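Local coordinates for DMATS type aromatic prenyltransferase (Micromonospora olivasterospora, PDB 6ZRY), which probably transfers a dimethylallyl group to the indole ring of tryptophan, as a prenyltransferase with the ABBA-barrel fold, at residues Ala33-Pro38 with Arg96-Ala101; Ser52-Asp57 with Ala130-Leu135; Gly87-Leu92 with Asp123-Asp128. All blocks are in the same frame, centred on the assembly; numbering follows the deposited sequence.

How the contacts relate
Along the chain the six segments run 33-38, 52-57, 87-92, 96-101, 123-128 and 130-135, so contact 1 interleaves with contacts 2 and 3, and contact 3 falls between the two halves of contact 2. Contacts 1 and 3 share helix 88-106, with centres about 16 Å apart. The centre of contact 2 is about 13 Å from the centres of contacts 1 and 3. Strand 131-138 and the residue before it tie them together: C133 packs on L35 and L99, while A130 and M131 pack on L92. The set thus runs from the outer helices and an adjoining loop, through one barrel strand, to the tryptophan pocket at contact 2, whose centre is about 8 Å from that of the chain.

Contact 1. Residues Ala33-Pro38 with Arg96-Ala101; sequences AGLLGP and RGFLDA
The anti torsion of F98 (CG opposite the backbone N, chi1 168°) extends its ring, from a CB directed at helix 26-36, onto the G34-L35 backbone. L35 is also anti (chi1 180°), with CG beside its carbonyl carbon, and this goes with CD1 reaching the CD2-CE2 side of the F98 ring, so that the two side chains cross obliquely between the helices. F98 is the residue that spans the gap, and its ring comes to lie against backbone as much as against side chain. One ring face receives the amide nitrogen of L35, offset toward the rim, with L35 N 3.6 Å from F98 CE1. The preceding carbonyl carbon approaches obliquely, G34 C standing 3.6 Å from F98 CD1.

The rest of the contact is apolar, leucine carbons against the F98 ring. L35 CB and L35 CD1 each lie 4.1 Å from F98 CE2. No hydrogen bond joins the segments, and they bury 136 Å² between them, so the contact is small and made by a single ring. Its closeness depends on G34: a beta carbon built there would fall 2.6 Å from F98 CE1, a clash. The lack of a side chain at G34 therefore lets the ring settle on the helix backbone, where the CA atoms of L35 and F98 come within 6.5 Å.

L35 also packs on C133 and L135 of strand 131-138 and on V61 of strand 61-68, while L99 touches M131 and C133. Helices 26-36 and 88-106 thus meet each other through F98 and the strands through their leucines, as expected of neighbouring helices in the outer layer of an ABBA barrel.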
loop_
_atom_site.group_PDB
_atom_site.type_symbol
_atom_site.label_atom_id
_atom_site.label_comp_id
_atom_site.label_asym_id
_atom_site.label_seq_id
_atom_site.Cartn_x
_atom_site.Cartn_y
_atom_site.Cartn_z
ATOM N N ALA A 33 -9.462 -5.295 14.424
ATOM C CA ALA A 33 -10.212 -6.517 14.780
ATOM C C ALA A 33 -11.244 -6.832 13.699
ATOM O O ALA A 33 -11.345 -7.991 13.316
ATOM C CB ALA A 33 -10.857 -6.373 16.155
ATOM N N GLY A 34 -11.982 -5.830 13.215
ATOM C CA GLY A 34 -12.967 -5.998 12.118
ATOM C C GLY A 34 -12.292 -6.475 10.850
ATOM O O GLY A 34 -12.779 -7.414 10.217
ATOM N N LEU A 35 -11.186 -5.837 10.477
ATOM C CA LEU A 35 -10.477 -6.143 9.220
ATOM C C LEU A 35 -9.964 -7.585 9.288
ATOM O O LEU A 35 -10.060 -8.318 8.282
ATOM C CB LEU A 35 -9.321 -5.137 9.044
ATOM C CG LEU A 35 -8.495 -5.335 7.795
ATOM C CD1 LEU A 35 -9.375 -5.360 6.558
ATOM C CD2 LEU A 35 -7.435 -4.265 7.680
ATOM N N LEU A 36 -9.448 -8.011 10.434
ATOM C CA LEU A 36 -8.878 -9.375 10.564
ATOM C C LEU A 36 -9.975 -10.448 10.402
ATOM O O LEU A 36 -9.663 -11.567 9.891
ATOM C CB LEU A 36 -8.156 -9.468 11.897
ATOM C CG LEU A 36 -6.794 -8.773 11.936
ATOM C CD1 LEU A 36 -6.237 -8.751 13.345
ATOM C CD2 LEU A 36 -5.825 -9.475 11.003
ATOM N N GLY A 37 -11.203 -10.163 10.818
ATOM C CA GLY A 37 -12.298 -11.152 10.797
ATOM C C GLY A 37 -11.835 -12.466 11.417
ATOM O O GLY A 37 -11.304 -12.465 12.538
ATOM N N PRO A 38 -11.947 -13.619 10.700
ATOM C CA PRO A 38 -11.685 -14.931 11.301
ATOM C C PRO A 38 -10.201 -15.221 11.591
ATOM O O PRO A 38 -9.906 -16.146 12.281
ATOM C CB PRO A 38 -12.232 -15.891 10.240
ATOM C CG PRO A 38 -12.018 -15.156 8.946
ATOM C CD PRO A 38 -12.263 -13.709 9.272
ATOM N N ARG A 96 -15.395 -6.629 1.534
ATOM C CA ARG A 96 -16.429 -5.646 1.160
ATOM C C ARG A 96 -17.463 -5.560 2.292
ATOM O O ARG A 96 -17.849 -4.434 2.636
ATOM C CB ARG A 96 -17.071 -5.997 -0.180
ATOM C CG ARG A 96 -17.868 -4.845 -0.760
ATOM C CD ARG A 96 -18.800 -5.277 -1.870
ATOM N NE ARG A 96 -19.986 -4.450 -1.828
ATOM C CZ ARG A 96 -21.076 -4.660 -2.544
ATOM N NH1 ARG A 96 -22.099 -3.835 -2.432
ATOM N NH2 ARG A 96 -21.142 -5.692 -3.370
ATOM N N GLY A 97 -17.843 -6.707 2.879
ATOM C CA GLY A 97 -18.733 -6.764 4.047
ATOM C C GLY A 97 -18.245 -5.860 5.168
ATOM O O GLY A 97 -19.018 -5.055 5.665
ATOM N N PHE A 98 -16.963 -5.940 5.504
ATOM C CA PHE A 98 -16.346 -5.080 6.535
ATOM C C PHE A 98 -16.459 -3.605 6.144
ATOM O O PHE A 98 -16.866 -2.789 6.961
ATOM C CB PHE A 98 -14.886 -5.477 6.759
ATOM C CG PHE A 98 -14.112 -4.487 7.556
ATOM C CD1 PHE A 98 -14.377 -4.301 8.898
ATOM C CD2 PHE A 98 -13.117 -3.717 6.961
ATOM C CE1 PHE A 98 -13.681 -3.365 9.627
ATOM C CE2 PHE A 98 -12.403 -2.804 7.712
ATOM C CZ PHE A 98 -12.683 -2.627 9.035
ATOM N N LEU A 99 -16.015 -3.264 4.933
ATOM C CA LEU A 99 -16.015 -1.875 4.457
ATOM C C LEU A 99 -17.451 -1.332 4.416
ATOM O O LEU A 99 -17.648 -0.188 4.844
ATOM C CB LEU A 99 -15.336 -1.809 3.079
ATOM C CG LEU A 99 -13.815 -1.936 3.119
ATOM C CD1 LEU A 99 -13.254 -2.179 1.738
ATOM C CD2 LEU A 99 -13.203 -0.709 3.736
ATOM N N ASP A 100 -18.401 -2.114 3.893
ATOM C CA ASP A 100 -19.813 -1.647 3.725
ATOM C C ASP A 100 -20.405 -1.362 5.107
ATOM O O ASP A 100 -21.062 -0.336 5.258
ATOM C CB ASP A 100 -20.649 -2.648 2.921
ATOM C CG ASP A 100 -20.336 -2.661 1.432
ATOM O OD1 ASP A 100 -19.640 -1.772 0.980
ATOM O OD2 ASP A 100 -20.795 -3.571 0.758
ATOM N N ALA A 101 -20.126 -2.211 6.086
ATOM C CA ALA A 101 -20.576 -2.015 7.489
ATOM C C ALA A 101 -19.981 -0.709 8.034
ATOM O O ALA A 101 -20.710 0.066 8.688
ATOM C CB ALA A 101 -20.187 -3.203 8.343
#

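Contact 2. Residues Ser52-Asp57 with Ala130-Leu135; sequences SGVSDD and AMWCSL. With TRP (tryptophan), chain C.
The peptide joining G53 to V54 leans on the indole of W132 while G53 O, and more weakly V54 O, accept from the amine of the bound tryptophan. G53 C is 3.5 Å from W132 CH2, approaching obliquely, and V54 N is 3.6 Å from W132 CZ2. V54 CG2 lies over one face in a CH-pi contact, 3.8 Å from the centroid of the W132 six-membered ring and 17° off its normal. This methyl sits beside the backbone N, anti to the carbonyl carbon, which brings it and the peptide to the same indole. The ligand N is 3.1 Å from G53 O and 3.0 Å from V54 O. An ST turn braces the loop, V54 N donating to S52 OG at 3.2 Å in a nearly straight bond (165°). At the indole edge a water accepts from G53 N at 2.9 Å and, weakly, from W132 NE1; also edge-on, W132 CZ3 meets the ligand CB at 4.0 Å. With an alanine at W132 the V54 methyl and the G53-V54 peptide would lose the indole they lie against, a gap would probably open beside the ligand CB, and the carbonyls that receive its amine are likely to shift more freely. E62 and R281 also bind the tryptophan, so loop and strand together form part of the substrate pocket inside the barrel.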
loop_
_atom_site.group_PDB
_atom_site.type_symbol
_atom_site.label_atom_id
_atom_site.label_comp_id
_atom_site.label_asym_id
_atom_site.label_seq_id
_atom_site.Cartn_x
_atom_site.Cartn_y
_atom_site.Cartn_z
ATOM N N SER A 52 -2.055 -14.897 1.746
ATOM C CA SER A 52 -2.375 -13.480 1.444
ATOM C C SER A 52 -1.172 -12.799 0.785
ATOM O O SER A 52 -0.048 -12.986 1.245
ATOM C CB SER A 52 -2.809 -12.768 2.686
ATOM O OG SER A 52 -2.920 -11.372 2.499
ATOM N N GLY A 53 -1.402 -12.030 -0.275
ATOM C CA GLY A 53 -0.330 -11.257 -0.900
ATOM C C GLY A 53 0.006 -9.972 -0.158
ATOM O O GLY A 53 0.957 -9.303 -0.599
ATOM N N VAL A 54 -0.699 -9.634 0.937
ATOM C CA VAL A 54 -0.504 -8.347 1.672
ATOM C C VAL A 54 0.964 -8.261 2.164
ATOM O O VAL A 54 1.536 -7.165 2.129
ATOM C CB VAL A 54 -1.495 -8.177 2.835
ATOM C CG1 VAL A 54 -1.174 -6.952 3.706
ATOM C CG2 VAL A 54 -2.923 -8.063 2.332
ATOM N N SER A 55 1.550 -9.376 2.586
ATOM C CA SER A 55 2.920 -9.428 3.148
ATOM C C SER A 55 3.584 -10.751 2.761
ATOM O O SER A 55 2.874 -11.689 2.400
ATOM C CB SER A 55 2.927 -9.231 4.639
ATOM O OG SER A 55 2.344 -10.379 5.308
ATOM N N ASP A 56 4.917 -10.778 2.813
ATOM C CA ASP A 56 5.755 -11.925 2.377
ATOM C C ASP A 56 5.427 -13.161 3.226
ATOM O O ASP A 56 5.458 -14.267 2.658
ATOM C CB ASP A 56 7.253 -11.617 2.468
ATOM C CG ASP A 56 7.779 -10.671 1.388
ATOM O OD1 ASP A 56 6.998 -10.240 0.504
ATOM O OD2 ASP A 56 8.964 -10.341 1.449
ATOM N N ASP A 57 5.155 -13.000 4.527
ATOM C CA ASP A 57 4.893 -14.146 5.427
ATOM C C ASP A 57 3.393 -14.470 5.462
ATOM O O ASP A 57 3.025 -15.375 6.200
ATOM C CB ASP A 57 5.502 -13.944 6.817
ATOM C CG ASP A 57 4.776 -12.990 7.751
ATOM O OD1 ASP A 57 3.914 -12.231 7.287
ATOM O OD2 ASP A 57 5.068 -13.041 8.955
ATOM N N ALA A 130 -9.069 -9.353 -5.085
ATOM C CA ALA A 130 -10.015 -8.500 -5.811
ATOM C C ALA A 130 -10.106 -7.146 -5.103
ATOM O O ALA A 130 -10.109 -6.115 -5.808
ATOM C CB ALA A 130 -11.365 -9.191 -5.901
ATOM N N MET A 131 -10.095 -7.123 -3.760
ATOM C CA MET A 131 -10.280 -5.865 -2.983
ATOM C C MET A 131 -9.487 -5.935 -1.672
ATOM O O MET A 131 -9.708 -6.879 -0.882
ATOM C CB MET A 131 -11.759 -5.645 -2.662
ATOM C CG MET A 131 -12.041 -4.410 -1.803
ATOM S SD MET A 131 -13.788 -4.298 -1.332
ATOM C CE MET A 131 -14.517 -3.835 -2.901
ATOM N N TRP A 132 -8.622 -4.960 -1.446
ATOM C CA TRP A 132 -7.965 -4.733 -0.153
ATOM C C TRP A 132 -8.494 -3.430 0.433
ATOM O O TRP A 132 -9.122 -2.653 -0.276
ATOM C CB TRP A 132 -6.440 -4.709 -0.288
ATOM C CG TRP A 132 -5.796 -6.044 -0.523
ATOM C CD1 TRP A 132 -6.381 -7.274 -0.530
ATOM C CD2 TRP A 132 -4.425 -6.259 -0.857
ATOM N NE1 TRP A 132 -5.446 -8.242 -0.793
ATOM C CE2 TRP A 132 -4.249 -7.648 -1.034
ATOM C CE3 TRP A 132 -3.328 -5.414 -1.034
ATOM C CZ2 TRP A 132 -3.017 -8.211 -1.350
ATOM C CZ3 TRP A 132 -2.109 -5.966 -1.360
ATOM C CH2 TRP A 132 -1.957 -7.351 -1.526
ATOM N N CYS A 133 -8.206 -3.223 1.690
ATOM C CA CYS A 133 -8.655 -2.122 2.548
ATOM C C CYS A 133 -7.399 -1.386 3.033
ATOM O O CYS A 133 -6.443 -2.104 3.372
ATOM C CB CYS A 133 -9.382 -2.748 3.755
ATOM S SG CYS A 133 -9.869 -1.555 4.966
ATOM N N SER A 134 -7.397 -0.050 3.058
ATOM C CA SER A 134 -6.414 0.776 3.813
ATOM C C SER A 134 -7.171 1.588 4.875
ATOM O O SER A 134 -8.117 2.251 4.523
ATOM C CB SER A 134 -5.587 1.655 2.887
ATOM O OG SER A 134 -4.622 2.362 3.607
ATOM N N LEU A 135 -6.759 1.471 6.123
ATOM C CA LEU A 135 -7.286 2.227 7.287
ATOM C C LEU A 135 -6.280 3.324 7.578
ATOM O O LEU A 135 -5.086 2.994 7.652
ATOM C CB LEU A 135 -7.433 1.302 8.494
ATOM C CG LEU A 135 -8.306 0.059 8.319
ATOM C CD1 LEU A 135 -8.170 -0.867 9.504
ATOM C CD2 LEU A 135 -9.743 0.432 8.126
HETATM N N TRP C . 3.371 -7.374 -0.276
HETATM C CA TRP C . 2.961 -6.963 -1.664
HETATM C C TRP C . 4.196 -6.517 -2.450
HETATM O O TRP C . 4.113 -6.365 -3.683
HETATM C CB TRP C . 1.880 -5.865 -1.628
HETATM C CG TRP C . 2.308 -4.578 -0.996
HETATM C CD1 TRP C . 2.320 -4.275 0.340
HETATM C CD2 TRP C . 2.779 -3.399 -1.676
HETATM N NE1 TRP C . 2.773 -2.994 0.530
HETATM C CE2 TRP C . 3.050 -2.427 -0.684
HETATM C CE3 TRP C . 2.981 -3.062 -3.023
HETATM C CZ2 TRP C . 3.534 -1.155 -0.998
HETATM C CZ3 TRP C . 3.457 -1.804 -3.329
HETATM C CH2 TRP C . 3.722 -0.865 -2.330
HETATM O OXT TRP C . 5.285 -6.315 -1.868
HETATM O O HOH W 1 -4.171 -11.487 -1.074
#

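Contact 3. Residues Gly87-Leu92 with Asp123-Asp128; sequences GPLANL and DDPQGD
The first turn of helix 88-106 meets the loop that leads into strand 131-138, with P88 and L89 on the helix side and P125 at the middle of the loop side. G87 holds the N-cap position, and P88 follows it, where a proline lacking an amide hydrogen costs no helical bond. At this helix start G87 N donates to N91 OD1 (3.1 Å, 162°), standing above the carbonyl plane and not on a lone pair; N91 OD1 also accepts from G83 N. The two prolines touch ring to ring through carbon, P88 CB lying 3.7 Å from P125 CG. P125 CG also approaches the backbone, 3.9 Å from L89 N, so it settles between the two helix residues.

L89 crosses P125 at about a right angle. Its CG is anti to the backbone N (chi1 -162°); L89 CD1 lies between P125 CD and the D123 carbonyl oxygen, 3.8 Å from each, and L89 CD2 comes closer to that oxygen, at 3.3 Å. No direct hydrogen bond crosses the interface. P125 is buried and has more of its surface covered here than any other residue of the two segments; the total is 246 Å².

A water supplies a polar link further along. It accepts from N91 ND2 at 2.9 Å and donates to D128 O, also at 2.9 Å, bridging helix and loop where the side chains do not meet. Elsewhere P88 also touches W50, and P125 touches V153. The contact thus joins the start of a helix to the loop entering a strand, in the outer helical layer of the ABBA barrel.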
loop_
_atom_site.group_PDB
_atom_site.type_symbol
_atom_site.label_atom_id
_atom_site.label_comp_id
_atom_site.label_asym_id
_atom_site.label_seq_id
_atom_site.Cartn_x
_atom_site.Cartn_y
_atom_site.Cartn_z
ATOM N N GLY A 87 -10.542 -17.915 0.358
ATOM C CA GLY A 87 -10.411 -17.980 -1.100
ATOM C C GLY A 87 -10.682 -16.634 -1.758
ATOM O O GLY A 87 -11.211 -15.721 -1.148
ATOM N N PRO A 88 -10.338 -16.482 -3.048
ATOM C CA PRO A 88 -10.458 -15.194 -3.739
ATOM C C PRO A 88 -11.832 -14.487 -3.631
ATOM O O PRO A 88 -11.898 -13.290 -3.319
ATOM C CB PRO A 88 -10.223 -15.604 -5.211
ATOM C CG PRO A 88 -9.322 -16.826 -5.131
ATOM C CD PRO A 88 -9.798 -17.559 -3.903
ATOM N N LEU A 89 -12.903 -15.223 -3.902
ATOM C CA LEU A 89 -14.282 -14.665 -3.941
ATOM C C LEU A 89 -14.794 -14.456 -2.507
ATOM O O LEU A 89 -15.391 -13.417 -2.257
ATOM C CB LEU A 89 -15.178 -15.618 -4.731
ATOM C CG LEU A 89 -16.500 -15.037 -5.234
ATOM C CD1 LEU A 89 -16.289 -13.823 -6.133
ATOM C CD2 LEU A 89 -17.287 -16.105 -5.976
ATOM N N ALA A 90 -14.537 -15.404 -1.630
ATOM C CA ALA A 90 -14.948 -15.397 -0.205
ATOM C C ALA A 90 -14.234 -14.236 0.529
ATOM O O ALA A 90 -14.875 -13.569 1.360
ATOM C CB ALA A 90 -14.633 -16.728 0.409
ATOM N N ASN A 91 -12.956 -13.980 0.170
ATOM C CA ASN A 91 -12.126 -12.890 0.752
ATOM C C ASN A 91 -12.707 -11.545 0.307
ATOM O O ASN A 91 -12.819 -10.649 1.111
ATOM C CB ASN A 91 -10.639 -13.000 0.362
ATOM C CG ASN A 91 -9.929 -14.268 0.772
ATOM O OD1 ASN A 91 -10.423 -15.074 1.580
ATOM N ND2 ASN A 91 -8.720 -14.455 0.244
ATOM N N LEU A 92 -13.037 -11.401 -0.973
ATOM C CA LEU A 92 -13.685 -10.186 -1.517
ATOM C C LEU A 92 -14.977 -9.903 -0.745
ATOM O O LEU A 92 -15.157 -8.766 -0.260
ATOM C CB LEU A 92 -13.953 -10.412 -3.015
ATOM C CG LEU A 92 -14.866 -9.402 -3.675
ATOM C CD1 LEU A 92 -14.363 -7.993 -3.472
ATOM C CD2 LEU A 92 -15.029 -9.710 -5.163
ATOM N N ASP A 123 -17.406 -13.569 -10.914
ATOM C CA ASP A 123 -17.586 -14.787 -10.092
ATOM C C ASP A 123 -16.265 -15.531 -9.977
ATOM O O ASP A 123 -16.122 -16.284 -9.015
ATOM C CB ASP A 123 -18.661 -15.697 -10.681
ATOM C CG ASP A 123 -20.022 -15.399 -10.106
ATOM O OD1 ASP A 123 -20.066 -14.694 -9.052
ATOM O OD2 ASP A 123 -21.023 -15.875 -10.689
ATOM N N ASP A 124 -15.353 -15.318 -10.924
ATOM C CA ASP A 124 -14.048 -16.008 -10.991
ATOM C C ASP A 124 -12.912 -14.979 -10.929
ATOM O O ASP A 124 -12.179 -14.816 -11.893
ATOM C CB ASP A 124 -14.000 -16.854 -12.260
ATOM C CG ASP A 124 -13.441 -18.235 -12.018
ATOM O OD1 ASP A 124 -14.069 -19.200 -12.482
ATOM O OD2 ASP A 124 -12.401 -18.336 -11.333
ATOM N N PRO A 125 -12.722 -14.264 -9.795
ATOM C CA PRO A 125 -11.658 -13.260 -9.693
ATOM C C PRO A 125 -10.286 -13.900 -9.930
ATOM O O PRO A 125 -10.058 -15.001 -9.400
ATOM C CB PRO A 125 -11.770 -12.716 -8.268
ATOM C CG PRO A 125 -12.513 -13.806 -7.518
ATOM C CD PRO A 125 -13.456 -14.417 -8.534
ATOM N N GLN A 126 -9.429 -13.213 -10.697
ATOM C CA GLN A 126 -8.072 -13.649 -11.065
ATOM C C GLN A 126 -7.060 -12.979 -10.134
ATOM O O GLN A 126 -7.348 -11.873 -9.650
ATOM C CB GLN A 126 -7.825 -13.315 -12.524
ATOM C CG GLN A 126 -8.860 -13.935 -13.446
ATOM C CD GLN A 126 -8.975 -15.406 -13.175
ATOM O OE1 GLN A 126 -8.026 -16.162 -13.377
ATOM N NE2 GLN A 126 -10.118 -15.819 -12.651
ATOM N N GLY A 127 -5.910 -13.625 -9.931
ATOM C CA GLY A 127 -4.814 -13.082 -9.107
ATOM C C GLY A 127 -5.081 -13.327 -7.641
ATOM O O GLY A 127 -6.058 -14.062 -7.321
ATOM N N ASP A 128 -4.275 -12.772 -6.742
ATOM C CA ASP A 128 -4.385 -13.210 -5.324
ATOM C C ASP A 128 -5.287 -12.268 -4.527
ATOM O O ASP A 128 -5.374 -12.473 -3.312
ATOM C CB ASP A 128 -3.023 -13.474 -4.675
ATOM C CG ASP A 128 -2.115 -12.284 -4.588
ATOM O OD1 ASP A 128 -2.467 -11.233 -5.174
ATOM O OD2 ASP A 128 -1.054 -12.411 -3.909
HETATM O O HOH W 2 -7.662 -12.413 -1.498
#